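Local coordinates for subtilisin-like protein (Prochloron didemni, PDB 3ZXY) that probably acts as a serine endopeptidase of the subtilisin (S8) family, with this chain forming the protease domain of a longer protein, at residues K5-R11 against A71-R75; N147-H153 against S177-Y183. The protein carries 1 engineered substitution. All coordinates share one frame; numbering follows the deposited sequence.

Interaction 1: K5-R11 against A71-R75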
ATOM      1  N   LYS A   5      -3.150   7.330  15.317  1.00 20.92           N
ATOM      2  CA  LYS A   5      -3.619   8.044  14.123  1.00 21.35           C
ATOM      3  C   LYS A   5      -2.538   8.453  13.160  1.00 19.38           C
ATOM      4  O   LYS A   5      -2.844   8.876  12.064  1.00 19.30           O
ATOM      5  CB  LYS A   5      -4.382   9.286  14.557  1.00 24.21           C
ATOM      6  CG  LYS A   5      -5.681   8.963  15.270  1.00 27.49           C
ATOM      7  CD  LYS A   5      -6.345  10.217  15.802  1.00 31.15           C
ATOM      8  CE  LYS A   5      -7.598   9.879  16.591  1.00 34.28           C
ATOM      9  NZ  LYS A   5      -8.081  11.040  17.388  1.00 38.21           N
ATOM     10  N   GLY A   6      -1.287   8.349  13.563  1.00 18.10           N
ATOM     11  CA  GLY A   6      -0.184   8.719  12.711  1.00 17.68           C
ATOM     12  C   GLY A   6       0.376  10.084  13.038  1.00 18.77           C
ATOM     13  O   GLY A   6      -0.160  10.817  13.856  1.00 19.99           O
ATOM     14  N   ASP A   7       1.477  10.397  12.368  1.00 19.19           N
ATOM     15  CA  ASP A   7       2.233  11.626  12.579  1.00 21.45           C
ATOM     16  C   ASP A   7       2.306  12.343  11.232  1.00 21.55           C
ATOM     17  O   ASP A   7       2.628  11.730  10.221  1.00 19.91           O
ATOM     18  CB  ASP A   7       3.633  11.253  13.096  1.00 22.96           C
ATOM     19  CG  ASP A   7       4.479  12.462  13.490  1.00 26.76           C
ATOM     20  OD1 ASP A   7       4.659  13.354  12.663  1.00 28.19           O
ATOM     21  OD2 ASP A   7       4.993  12.522  14.625  1.00 30.11           O
ATOM     22  N   HIS A   8       2.027  13.649  11.227  1.00 24.17           N
ATOM     23  CA  HIS A   8       2.030  14.397   9.975  1.00 25.23           C
ATOM     24  C   HIS A   8       3.392  14.497   9.339  1.00 25.22           C
ATOM     25  O   HIS A   8       3.484  14.845   8.174  1.00 25.82           O
ATOM     26  CB  HIS A   8       1.393  15.778  10.153  1.00 29.78           C
ATOM     27  CG  HIS A   8       2.235  16.758  10.926  1.00 34.45           C
ATOM     28  ND1 HIS A   8       1.993  17.064  12.216  1.00 37.29           N
ATOM     29  CD2 HIS A   8       3.302  17.573  10.526  1.00 38.19           C
ATOM     30  CE1 HIS A   8       2.876  17.992  12.632  1.00 41.61           C
ATOM     31  NE2 HIS A   8       3.677  18.296  11.598  1.00 42.40           N
ATOM     32  N   ASN A   9       4.457  14.187  10.075  1.00 25.43           N
ATOM     33  CA  ASN A   9       5.811  14.154   9.507  1.00 26.30           C
ATOM     34  C   ASN A   9       6.101  12.910   8.646  1.00 22.82           C
ATOM     35  O   ASN A   9       7.125  12.855   7.961  1.00 23.60           O
ATOM     36  CB  ASN A   9       6.862  14.268  10.612  1.00 29.66           C
ATOM     37  CG  ASN A   9       6.850  15.626  11.277  1.00 34.43           C
ATOM     38  OD1 ASN A   9       6.630  15.755  12.483  1.00 36.86           O
ATOM     39  ND2 ASN A   9       7.077  16.657  10.483  1.00 37.24           N
ATOM     40  N   ILE A  10       5.201  11.931   8.662  1.00 19.65           N
ATOM     41  CA  ILE A  10       5.331  10.740   7.822  1.00 17.52           C
ATOM     42  C   ILE A  10       4.489  10.916   6.570  1.00 16.41           C
ATOM     43  O   ILE A  10       3.294  11.202   6.651  1.00 16.51           O
ATOM     44  CB  ILE A  10       4.909   9.469   8.591  1.00 16.37           C
ATOM     45  CG1 ILE A  10       5.815   9.304   9.810  1.00 18.14           C
ATOM     46  CG2 ILE A  10       4.938   8.227   7.692  1.00 15.36           C
ATOM     47  CD1 ILE A  10       7.307   9.233   9.521  1.00 20.08           C
ATOM     48  N   ARG A  11       5.121  10.715   5.419  1.00 16.27           N
ATOM     49  CA  ARG A  11       4.488  10.910   4.115  1.00 15.98           C
ATOM     50  C   ARG A  11       4.243   9.586   3.423  1.00 14.53           C
ATOM     51  O   ARG A  11       5.165   8.791   3.235  1.00 14.30           O
ATOM     52  CB  ARG A  11       5.364  11.815   3.248  1.00 17.74           C
ATOM     53  CG  ARG A  11       5.497  13.213   3.835  1.00 20.89           C
ATOM     54  CD  ARG A  11       6.580  14.034   3.160  1.00 23.85           C
ATOM     55  NE  ARG A  11       7.941  13.677   3.581  1.00 25.70           N
ATOM     56  CZ  ARG A  11       8.562  14.075   4.689  1.00 28.91           C
ATOM     57  NH1 ARG A  11       7.984  14.874   5.604  1.00 30.97           N
ATOM     58  NH2 ARG A  11       9.815  13.664   4.893  1.00 31.10           N
ATOM     59  N   ALA A  71      -4.377   5.623   9.033  1.00 14.83           N
ATOM     60  CA  ALA A  71      -3.360   6.600   9.404  1.00 15.52           C
ATOM     61  C   ALA A  71      -3.826   7.984   8.990  1.00 15.97           C
ATOM     62  O   ALA A  71      -3.186   8.660   8.197  1.00 15.69           O
ATOM     63  CB  ALA A  71      -2.009   6.230   8.777  1.00 15.54           C
ATOM     64  N   PRO A  72      -4.955   8.420   9.565  1.00 16.85           N
ATOM     65  CA  PRO A  72      -5.594   9.645   9.107  1.00 17.46           C
ATOM     66  C   PRO A  72      -4.780  10.909   9.309  1.00 18.58           C
ATOM     67  O   PRO A  72      -5.074  11.913   8.662  1.00 19.18           O
ATOM     68  CB  PRO A  72      -6.874   9.714   9.956  1.00 18.26           C
ATOM     69  CG  PRO A  72      -6.586   8.888  11.158  1.00 18.53           C
ATOM     70  CD  PRO A  72      -5.728   7.773  10.638  1.00 17.27           C
ATOM     71  N   GLN A  73      -3.806  10.895  10.222  1.00 19.04           N
ATOM     72  CA  GLN A  73      -3.002  12.088  10.482  1.00 20.79           C
ATOM     73  C   GLN A  73      -1.692  12.152   9.701  1.00 20.61           C
ATOM     74  O   GLN A  73      -0.989  13.155   9.763  1.00 22.07           O
ATOM     75  CB  GLN A  73      -2.731  12.220  11.978  1.00 22.81           C
ATOM     76  CG  GLN A  73      -3.961  12.660  12.733  1.00 24.93           C
ATOM     77  CD  GLN A  73      -3.677  12.974  14.182  1.00 27.46           C
ATOM     78  OE1 GLN A  73      -2.526  13.193  14.572  1.00 31.14           O
ATOM     79  NE2 GLN A  73      -4.725  13.002  14.992  1.00 29.01           N
ATOM     80  N   CYS A  74      -1.351  11.105   8.956  1.00 19.20           N
ATOM     81  CA  CYS A  74      -0.136  11.165   8.156  1.00 19.71           C
ATOM     82  C   CYS A  74      -0.390  12.074   6.955  1.00 20.52           C
ATOM     83  O   CYS A  74      -1.539  12.291   6.571  1.00 21.36           O
ATOM     84  CB  CYS A  74       0.277   9.763   7.696  1.00 18.63           C
ATOM     85  SG  CYS A  74       0.897   8.738   9.050  1.00 18.91           S
ATOM     86  N   ARG A  75       0.670  12.593   6.363  1.00 21.76           N
ATOM     87  CA  ARG A  75       0.548  13.389   5.135  1.00 22.93           C
ATOM     88  C   ARG A  75       0.455  12.488   3.915  1.00 21.34           C
ATOM     89  O   ARG A  75       1.265  11.567   3.753  1.00 21.03           O
ATOM     90  CB  ARG A  75       1.748  14.322   5.005  1.00 26.31           C
ATOM     91  CG  ARG A  75       1.576  15.655   5.712  1.00 30.55           C
ATOM     92  CD  ARG A  75       2.552  16.672   5.139  1.00 34.84           C
ATOM     93  NE  ARG A  75       2.365  16.835   3.694  1.00 37.80           N
ATOM     94  CZ  ARG A  75       3.313  17.191   2.825  1.00 40.85           C
ATOM     95  NH1 ARG A  75       4.565  17.431   3.225  1.00 43.67           N
ATOM     96  NH2 ARG A  75       3.011  17.300   1.538  1.00 41.50           N
TER
HETATM   97  O   HOH W   1       5.372  15.856   6.126  1.00 31.63           O

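Interaction 2: N147-H153 against S177-Y183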
ATOM      1  N   ASN A 147      -4.516 -13.543  -9.145  1.00  9.82           N
ATOM      2  CA  ASN A 147      -4.671 -14.689 -10.040  1.00 10.64           C
ATOM      3  C   ASN A 147      -4.859 -16.008  -9.277  1.00 10.98           C
ATOM      4  O   ASN A 147      -5.541 -16.929  -9.746  1.00 12.08           O
ATOM      5  CB  ASN A 147      -3.486 -14.808 -11.024  1.00 11.01           C
ATOM      6  CG  ASN A 147      -3.126 -13.483 -11.683  1.00 11.14           C
ATOM      7  OD1 ASN A 147      -2.584 -12.574 -11.030  1.00 10.94           O
ATOM      8  ND2 ASN A 147      -3.441 -13.366 -12.985  1.00 12.14           N
ATOM      9  N   GLY A 148      -4.207 -16.105  -8.126  1.00 10.79           N
ATOM     10  CA  GLY A 148      -4.270 -17.312  -7.313  1.00 11.55           C
ATOM     11  C   GLY A 148      -3.258 -18.363  -7.694  1.00 12.40           C
ATOM     12  O   GLY A 148      -3.394 -19.526  -7.305  1.00 13.09           O
ATOM     13  N   CYS A 149      -2.225 -17.950  -8.419  1.00 13.14           N
ATOM     14  CA  CYS A 149      -1.222 -18.864  -8.949  1.00 14.73           C
ATOM     15  C   CYS A 149       0.089 -18.770  -8.207  1.00 13.25           C
ATOM     16  O   CYS A 149       0.338 -17.825  -7.463  1.00 11.79           O
ATOM     17  CB  CYS A 149      -0.928 -18.615 -10.442  1.00 17.53           C
ATOM     18  SG  CYS A 149      -0.777 -16.964 -11.167  1.00 23.83           S
ATOM     19  N   ASP A 150       0.915 -19.776  -8.458  1.00 13.44           N
ATOM     20  CA  ASP A 150       2.301 -19.813  -8.013  1.00 13.35           C
ATOM     21  C   ASP A 150       3.048 -18.917  -8.996  1.00 13.66           C
ATOM     22  O   ASP A 150       3.760 -19.392  -9.884  1.00 14.82           O
ATOM     23  CB  ASP A 150       2.781 -21.267  -8.068  1.00 14.19           C
ATOM     24  CG  ASP A 150       4.221 -21.444  -7.652  1.00 14.42           C
ATOM     25  OD1 ASP A 150       4.790 -20.482  -7.081  1.00 13.96           O
ATOM     26  OD2 ASP A 150       4.765 -22.532  -7.901  1.00 15.42           O
ATOM     27  N   CYS A 151       2.799 -17.627  -8.854  1.00 13.41           N
ATOM     28  CA  CYS A 151       3.272 -16.629  -9.788  1.00 14.50           C
ATOM     29  C   CYS A 151       3.479 -15.314  -9.093  1.00 12.75           C
ATOM     30  O   CYS A 151       3.134 -15.123  -7.923  1.00 11.97           O
ATOM     31  CB  CYS A 151       2.251 -16.422 -10.902  1.00 16.23           C
ATOM     32  SG  CYS A 151       0.682 -15.759 -10.284  1.00 19.23           S
ATOM     33  N   LEU A 152       4.055 -14.388  -9.852  1.00 12.42           N
ATOM     34  CA  LEU A 152       4.509 -13.108  -9.318  1.00 11.64           C
ATOM     35  C   LEU A 152       4.078 -11.932 -10.186  1.00 11.45           C
ATOM     36  O   LEU A 152       4.177 -12.019 -11.424  1.00 13.05           O
ATOM     37  CB  LEU A 152       6.038 -13.124  -9.277  1.00 12.06           C
ATOM     38  CG  LEU A 152       6.728 -14.217  -8.458  1.00 12.38           C
ATOM     39  CD1 LEU A 152       8.229 -14.283  -8.752  1.00 13.72           C
ATOM     40  CD2 LEU A 152       6.446 -13.998  -6.974  1.00 11.78           C
ATOM     41  N   HIS A 153       3.684 -10.841  -9.542  1.00 10.73           N
ATOM     42  CA  HIS A 153       3.512  -9.543 -10.187  1.00 10.82           C
ATOM     43  C   HIS A 153       4.713  -8.684  -9.837  1.00 11.05           C
ATOM     44  O   HIS A 153       5.331  -8.855  -8.785  1.00 11.06           O
ATOM     45  CB  HIS A 153       2.263  -8.817  -9.680  1.00 10.61           C
ATOM     46  CG  HIS A 153       0.964  -9.305 -10.275  1.00 10.91           C
ATOM     47  ND1 HIS A 153      -0.112  -8.495 -10.412  1.00 11.34           N
ATOM     48  CD2 HIS A 153       0.590 -10.544 -10.749  1.00 11.52           C
ATOM     49  CE1 HIS A 153      -1.131  -9.199 -10.933  1.00 11.44           C
ATOM     50  NE2 HIS A 153      -0.700 -10.439 -11.182  1.00 11.58           N
ATOM     51  N   SER A 177      -5.373 -14.968  -4.679  1.00 10.42           N
ATOM     52  CA  SER A 177      -4.240 -14.220  -4.168  1.00  9.82           C
ATOM     53  C   SER A 177      -2.978 -14.991  -4.545  1.00  9.63           C
ATOM     54  O   SER A 177      -2.886 -16.198  -4.311  1.00 10.03           O
ATOM     55  CB  SER A 177      -4.371 -14.037  -2.643  1.00 10.10           C
ATOM     56  OG  SER A 177      -3.413 -13.091  -2.162  1.00 10.39           O
ATOM     57  N   ASN A 178      -2.010 -14.324  -5.160  1.00  9.15           N
ATOM     58  CA  ASN A 178      -0.825 -15.005  -5.698  1.00  9.33           C
ATOM     59  C   ASN A 178       0.189 -15.399  -4.642  1.00  9.25           C
ATOM     60  O   ASN A 178       0.333 -14.715  -3.636  1.00  9.85           O
ATOM     61  CB  ASN A 178      -0.142 -14.128  -6.743  1.00  9.32           C
ATOM     62  CG  ASN A 178      -0.961 -13.977  -7.998  1.00  9.78           C
ATOM     63  OD1 ASN A 178      -1.699 -14.879  -8.361  1.00 10.39           O
ATOM     64  ND2 ASN A 178      -0.824 -12.842  -8.683  1.00  9.55           N
ATOM     65  N   TRP A 179       0.934 -16.464  -4.912  1.00  9.63           N
ATOM     66  CA  TRP A 179       1.818 -17.066  -3.908  1.00  9.82           C
ATOM     67  C   TRP A 179       3.121 -17.577  -4.498  1.00 10.59           C
ATOM     68  O   TRP A 179       3.692 -18.552  -4.039  1.00 11.04           O
ATOM     69  CB  TRP A 179       1.050 -18.163  -3.162  1.00 10.13           C
ATOM     70  CG  TRP A 179       0.374 -19.169  -4.049  1.00 10.59           C
ATOM     71  CD1 TRP A 179      -0.837 -19.028  -4.725  1.00 10.43           C
ATOM     72  CD2 TRP A 179       0.828 -20.523  -4.374  1.00 11.34           C
ATOM     73  NE1 TRP A 179      -1.136 -20.164  -5.420  1.00 11.11           N
ATOM     74  CE2 TRP A 179      -0.182 -21.101  -5.249  1.00 11.66           C
ATOM     75  CE3 TRP A 179       1.937 -21.296  -4.030  1.00 11.87           C
ATOM     76  CZ2 TRP A 179      -0.060 -22.382  -5.758  1.00 12.57           C
ATOM     77  CZ3 TRP A 179       2.037 -22.582  -4.534  1.00 12.89           C
ATOM     78  CH2 TRP A 179       1.048 -23.126  -5.374  1.00 13.25           C
ATOM     79  N   GLY A 180       3.631 -16.867  -5.500  1.00 10.66           N
ATOM     80  CA  GLY A 180       4.912 -17.210  -6.101  1.00 11.55           C
ATOM     81  C   GLY A 180       6.065 -17.159  -5.108  1.00 12.13           C
ATOM     82  O   GLY A 180       5.947 -16.549  -4.042  1.00 11.69           O
ATOM     83  N   SER A 181       7.173 -17.772  -5.475  1.00 13.57           N
ATOM     84  CA  SER A 181       8.266 -18.053  -4.500  1.00 14.99           C
ATOM     85  C   SER A 181       8.783 -16.818  -3.788  1.00 14.37           C
ATOM     86  O   SER A 181       9.031 -16.854  -2.599  1.00 13.99           O
ATOM     87  CB  SER A 181       9.435 -18.781  -5.145  1.00 17.71           C
ATOM     88  OG  SER A 181       9.964 -18.023  -6.208  1.00 19.88           O
ATOM     89  N   THR A 182       8.946 -15.718  -4.510  1.00 13.89           N
ATOM     90  CA  THR A 182       9.528 -14.514  -3.910  1.00 13.87           C
ATOM     91  C   THR A 182       8.670 -13.963  -2.803  1.00 13.16           C
ATOM     92  O   THR A 182       9.180 -13.352  -1.858  1.00 13.15           O
ATOM     93  CB  THR A 182       9.770 -13.456  -4.996  1.00 13.94           C
ATOM     94  OG1 THR A 182      10.573 -14.060  -6.013  1.00 15.14           O
ATOM     95  CG2 THR A 182      10.467 -12.168  -4.412  1.00 14.00           C
ATOM     96  N   TYR A 183       7.369 -14.203  -2.890  1.00 12.53           N
ATOM     97  CA  TYR A 183       6.451 -13.749  -1.855  1.00 12.47           C
ATOM     98  C   TYR A 183       6.602 -14.525  -0.547  1.00 13.76           C
ATOM     99  O   TYR A 183       6.149 -14.045   0.486  1.00 13.56           O
ATOM    100  CB  TYR A 183       5.030 -13.894  -2.330  1.00 11.79           C
ATOM    101  CG  TYR A 183       4.598 -13.067  -3.522  1.00 11.03           C
ATOM    102  CD1 TYR A 183       5.290 -11.931  -3.933  1.00 10.82           C
ATOM    103  CD2 TYR A 183       3.452 -13.401  -4.214  1.00 11.10           C
ATOM    104  CE1 TYR A 183       4.844 -11.179  -4.993  1.00 10.83           C
ATOM    105  CE2 TYR A 183       2.998 -12.658  -5.284  1.00 10.90           C
ATOM    106  CZ  TYR A 183       3.687 -11.536  -5.672  1.00 10.72           C
ATOM    107  OH  TYR A 183       3.220 -10.761  -6.727  1.00 10.77           O
TER
HETATM  108  O   HOH W   2       6.996 -19.295  -7.816  1.00 22.98           O

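Interaction 1: K5-R11 against A71-R75
The stretched side chains of Gln73 and Lys5 pass each other at a slant. The NE2 end of the Gln73 amide meets methylenes of Lys5, with NE2 3.3 Å from CD of Lys5. In the backbone, Gln73 N donates to Lys5 O at 2.9 Å. Pro72 sets its ring beside the same carbonyl, its CD 3.4 Å from Lys5 O. Pro72 is the second residue of the type I turn from Ala71 to Cys74. With an alanine here, the loss of CG and CD would probably leave a gap against Lys5 CB and its carbonyl and give the turn a less restrained phi. Cys74 SG lies 3.8 Å from Gly6 CA, where any side-chain carbon would collide with it.

At the far end Arg11 and Arg75 run alongside each other in one direction. Arg11 CG sits over one face of the Arg75 guanidinium, and the two guanidinium planes are 51° apart. Water 1 accepts from Arg11 NH1 in that group's plane, donates to His8 O, and is weakly bound by Arg75 NH1. Arg11 NE hydrogen-bonds to Gly105 O.

The bond from Arg75 N to Ile10 O starts the parallel pairing of strands 11-16 and 75-80, while Ile10 packs on helix 210-230.

Interaction 2: N147-H153 against S177-Y183
Asn178 plugs its side chain into the loop of residues 147-153, between strand 152-154 and the start of helix 181-186. Its CB lies 3.6 Å from Cys151 O. CG sits opposite the carbonyl carbon about the first torsion (chi1 -69°), which carries the amide in toward the disulfide of Cys149 and Cys151. This bond closes a tight loop round an inverse gamma turn centred on Asp150. Asn178 CG is 3.3 Å from Cys151 SG. OD1 of Asn178 takes a hydrogen bond from Cys149 N at 3.1 Å and a weak one from Gly148 N. Asn178 ND2 donates to Asn147 OD1 at 2.9 Å, nearly straight at 171° and in the plane of its own amide. It also donates to Ala144 O. Asn147 OD1 accepts a second bond from His153 NE2.

Two aromatic rings grip the same loop. Asp150 CB stands over the six-membered ring of Trp179. Trp179 NE1 donates to Gly148 O, which lies in the indole plane, but NE1 sits above the Gly148 carbonyl plane, not on a lone pair. Leu152 CD2 sits over the centre of the Tyr183 ring, a CH-pi contact. Tyr183 OH accepts from His153 N at 2.9 Å and bonds onward to Ala144 O.

The buried Asn178 amide thus has donors at its oxygen and acceptors at its nitrogen. Turning it over would set like against like, so its rotation is probably fixed.

Overall arrangement
Interactions 1 and 2 lie on opposite sides of the chain's centre. Their centres are 31 Å apart and their nearest atoms about 21 Å, so they do not touch. They follow in series along the chain, and both belong to the subtilisin-like protease domain. Interaction 1 is away from the predicted charge relay residues, but the segment 5-11 leads into strand 11-16, which ends at one of them, Asp16. Interaction 2 is much closer. The His153 side chain is about 9 Å from that of Ala211, the engineered substitution at the third relay position, and about 10 Å from that of His51. Interaction 2 thus lies near the probable active site and supplies none of the predicted relay residues.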